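Side-chain contact in protein PES4 (Saccharomyces cerevisiae S288C, PDB 6EZ7), which probably binds RNA, such as the 3' untranslated regions of messenger RNAs, and is represented here by the third of its RNA recognition motifs: residues K7-I12 against D16-F21. Residues are numbered along the deposited sequence; the frame is centred on the assembly and turned at random.
Sequences KNLPTI and DDILNF
Leu9 and Ile18 make the apolar half of this contact. The delta methyl CD1 of Ile18 sits opposite the isopropyl fork of Leu9, 4.0 Å from Leu9 CD1 and 4.1 Å from Leu9 CD2, so a single methyl faces both prongs almost equally. Ile18 achieves this although its CB does not point at Leu9: CG1 lies anti to the carbonyl carbon (chi1 -54°), and a chi2 of -58° brings CD1 toward Leu9 at the end of strand 3-9. Both residues are buried; Leu9 also packs on Leu33 and Leu71, and Ile18 on Ile31, which places the pair in the layer between helix 15-22 and the sheet.

Toward solvent the two segments are joined more loosely. Ile12 O and Asp17 OD2 stand 4.0 Å apart, and since both are acceptors, a bridging water has to supply the protons. It donates to Ile12 O at 3.0 Å and to Asp17 OD2 at 2.5 Å, the latter a short separation. Asp17 OD2 also accepts from the backbone amide of Thr14, the residue just before helix 15-22, so the same oxygen is engaged at the start of its own helix as well as through the water. The total buried surface, 100 Å², is correspondingly small; Leu9 CA and Ile18 CA are 9.7 Å apart, and Ile12 CA and Asp17 CA 9.5 Å.

A methyl contact inside and a water bridge outside thus join the end of strand 3-9 and its following loop to helix 15-22, the first beta-alpha connection of the βαββαβ RNA recognition motif fold.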
ATOM      1  N   LYS A   7       0.651   5.283  -1.900  1.00 20.42           N
ATOM      2  CA  LYS A   7       0.831   6.293  -2.932  1.00 23.27           C
ATOM      3  C   LYS A   7       2.174   6.986  -2.779  1.00 20.24           C
ATOM      4  O   LYS A   7       2.891   6.753  -1.807  1.00 22.04           O
ATOM      5  CB  LYS A   7      -0.308   7.311  -2.885  1.00 30.30           C
ATOM      6  CG  LYS A   7      -1.691   6.672  -2.886  1.00 41.20           C
ATOM      7  CD  LYS A   7      -2.790   7.702  -3.067  1.00 43.44           C
ATOM      8  CE  LYS A   7      -2.990   8.044  -4.531  1.00 50.55           C
ATOM      9  NZ  LYS A   7      -4.264   8.785  -4.742  1.00 55.14           N
ATOM     10  N   ASN A   8       2.499   7.836  -3.751  1.00 19.15           N
ATOM     11  CA  ASN A   8       3.798   8.499  -3.828  1.00 18.55           C
ATOM     12  C   ASN A   8       4.927   7.482  -3.948  1.00 24.35           C
ATOM     13  O   ASN A   8       5.995   7.640  -3.355  1.00 28.39           O
ATOM     14  CB  ASN A   8       4.030   9.406  -2.618  1.00 22.79           C
ATOM     15  CG  ASN A   8       5.120  10.426  -2.861  1.00 35.94           C
ATOM     16  OD1 ASN A   8       5.370  10.819  -4.000  1.00 40.84           O
ATOM     17  ND2 ASN A   8       5.789  10.850  -1.792  1.00 33.15           N
ATOM     18  N   LEU A   9       4.681   6.434  -4.724  1.00 25.71           N
ATOM     19  CA  LEU A   9       5.699   5.429  -4.986  1.00 20.44           C
ATOM     20  C   LEU A   9       6.610   5.879  -6.116  1.00 22.66           C
ATOM     21  O   LEU A   9       6.153   6.514  -7.070  1.00 29.44           O
ATOM     22  CB  LEU A   9       5.057   4.086  -5.334  1.00 23.00           C
ATOM     23  CG  LEU A   9       4.360   3.321  -4.208  1.00 16.52           C
ATOM     24  CD1 LEU A   9       3.477   2.233  -4.793  1.00 22.47           C
ATOM     25  CD2 LEU A   9       5.381   2.723  -3.252  1.00 16.74           C
ATOM     26  N   PRO A  10       7.905   5.557  -6.009  1.00 25.38           N
ATOM     27  CA  PRO A  10       8.871   5.803  -7.082  1.00 24.81           C
ATOM     28  C   PRO A  10       8.471   5.039  -8.334  1.00 32.75           C
ATOM     29  O   PRO A  10       7.922   3.946  -8.212  1.00 24.34           O
ATOM     30  CB  PRO A  10      10.187   5.269  -6.509  1.00 23.18           C
ATOM     31  CG  PRO A  10       9.978   5.188  -5.042  1.00 29.06           C
ATOM     32  CD  PRO A  10       8.526   4.906  -4.844  1.00 23.80           C
ATOM     33  N   THR A  11       8.741   5.592  -9.511  1.00 29.95           N
ATOM     34  CA  THR A  11       8.301   4.971 -10.757  1.00 34.90           C
ATOM     35  C   THR A  11       8.968   3.619 -11.014  1.00 30.39           C
ATOM     36  O   THR A  11       8.427   2.789 -11.736  1.00 31.71           O
ATOM     37  CB  THR A  11       8.558   5.892 -11.961  1.00 40.71           C
ATOM     38  OG1 THR A  11       9.944   6.246 -12.008  1.00 46.05           O
ATOM     39  CG2 THR A  11       7.718   7.156 -11.849  1.00 46.53           C
ATOM     40  N   ILE A  12      10.133   3.390 -10.420  1.00 24.53           N
ATOM     41  CA  ILE A  12      10.825   2.119 -10.616  1.00 25.63           C
ATOM     42  C   ILE A  12      10.368   1.033  -9.634  1.00 25.95           C
ATOM     43  O   ILE A  12      10.927  -0.061  -9.609  1.00 20.44           O
ATOM     44  CB  ILE A  12      12.360   2.290 -10.513  1.00 42.80           C
ATOM     45  CG1 ILE A  12      12.742   3.301  -9.429  1.00 52.23           C
ATOM     46  CG2 ILE A  12      12.925   2.747 -11.848  1.00 53.27           C
ATOM     47  CD1 ILE A  12      12.345   2.919  -8.031  1.00 56.33           C
ATOM     48  N   ASP A  16       7.711  -6.818  -6.409  1.00 20.61           N
ATOM     49  CA  ASP A  16       8.544  -7.406  -5.357  1.00 19.67           C
ATOM     50  C   ASP A  16       8.841  -6.414  -4.236  1.00 23.78           C
ATOM     51  O   ASP A  16       8.889  -6.792  -3.062  1.00 19.38           O
ATOM     52  CB  ASP A  16       9.858  -7.928  -5.936  1.00 20.77           C
ATOM     53  CG  ASP A  16       9.682  -9.210  -6.724  1.00 32.38           C
ATOM     54  OD1 ASP A  16       8.650  -9.892  -6.532  1.00 28.85           O
ATOM     55  OD2 ASP A  16      10.584  -9.542  -7.524  1.00 29.21           O
ATOM     56  N   ASP A  17       9.057  -5.150  -4.597  1.00 18.16           N
ATOM     57  CA  ASP A  17       9.266  -4.103  -3.598  1.00 15.24           C
ATOM     58  C   ASP A  17       8.082  -4.019  -2.650  1.00 15.96           C
ATOM     59  O   ASP A  17       8.258  -3.943  -1.434  1.00 21.99           O
ATOM     60  CB  ASP A  17       9.484  -2.741  -4.256  1.00 18.79           C
ATOM     61  CG  ASP A  17      10.771  -2.675  -5.049  1.00 29.07           C
ATOM     62  OD1 ASP A  17      11.712  -3.425  -4.717  1.00 27.42           O
ATOM     63  OD2 ASP A  17      10.842  -1.869  -6.003  1.00 26.11           O
ATOM     64  N   ILE A  18       6.875  -4.018  -3.206  1.00 18.84           N
ATOM     65  CA  ILE A  18       5.679  -3.949  -2.378  1.00 15.82           C
ATOM     66  C   ILE A  18       5.591  -5.191  -1.504  1.00 14.12           C
ATOM     67  O   ILE A  18       5.318  -5.104  -0.310  1.00 22.38           O
ATOM     68  CB  ILE A  18       4.401  -3.823  -3.219  1.00 22.43           C
ATOM     69  CG1 ILE A  18       4.512  -2.640  -4.183  1.00 26.13           C
ATOM     70  CG2 ILE A  18       3.196  -3.659  -2.317  1.00 25.49           C
ATOM     71  CD1 ILE A  18       4.750  -1.329  -3.496  1.00 27.60           C
ATOM     72  N   LEU A  19       5.832  -6.345  -2.112  1.00 16.05           N
ATOM     73  CA  LEU A  19       5.804  -7.605  -1.386  1.00 17.11           C
ATOM     74  C   LEU A  19       6.814  -7.613  -0.251  1.00 22.62           C
ATOM     75  O   LEU A  19       6.491  -7.967   0.878  1.00 17.29           O
ATOM     76  CB  LEU A  19       6.083  -8.767  -2.334  1.00 18.78           C
ATOM     77  CG  LEU A  19       4.883  -9.343  -3.079  1.00 23.46           C
ATOM     78  CD1 LEU A  19       5.343 -10.292  -4.175  1.00 15.11           C
ATOM     79  CD2 LEU A  19       3.948 -10.054  -2.104  1.00 31.78           C
ATOM     80  N   ASN A  20       8.040  -7.209  -0.546  1.00 18.42           N
ATOM     81  CA  ASN A  20       9.095  -7.300   0.445  1.00 17.57           C
ATOM     82  C   ASN A  20       8.889  -6.355   1.620  1.00 22.92           C
ATOM     83  O   ASN A  20       9.101  -6.733   2.769  1.00 25.47           O
ATOM     84  CB  ASN A  20      10.448  -7.061  -0.214  1.00 19.90           C
ATOM     85  CG  ASN A  20      10.946  -8.291  -0.932  1.00 24.95           C
ATOM     86  OD1 ASN A  20      11.345  -8.245  -2.098  1.00 24.67           O
ATOM     87  ND2 ASN A  20      10.895  -9.418  -0.237  1.00 19.35           N
ATOM     88  N   PHE A  21       8.451  -5.134   1.342  1.00 15.69           N
ATOM     89  CA  PHE A  21       8.187  -4.195   2.424  1.00 18.20           C
ATOM     90  C   PHE A  21       6.946  -4.568   3.221  1.00 18.78           C
ATOM     91  O   PHE A  21       6.985  -4.644   4.446  1.00 24.93           O
ATOM     92  CB  PHE A  21       8.039  -2.776   1.881  1.00 26.25           C
ATOM     93  CG  PHE A  21       9.347  -2.107   1.594  1.00 29.88           C
ATOM     94  CD1 PHE A  21      10.219  -1.796   2.625  1.00 28.07           C
ATOM     95  CD2 PHE A  21       9.705  -1.782   0.298  1.00 36.74           C
ATOM     96  CE1 PHE A  21      11.427  -1.178   2.365  1.00 26.82           C
ATOM     97  CE2 PHE A  21      10.914  -1.164   0.033  1.00 36.61           C
ATOM     98  CZ  PHE A  21      11.774  -0.861   1.069  1.00 30.35           C
TER
HETATM   99  O   HOH W   1      12.668  -0.795  -7.269  1.00 34.84           O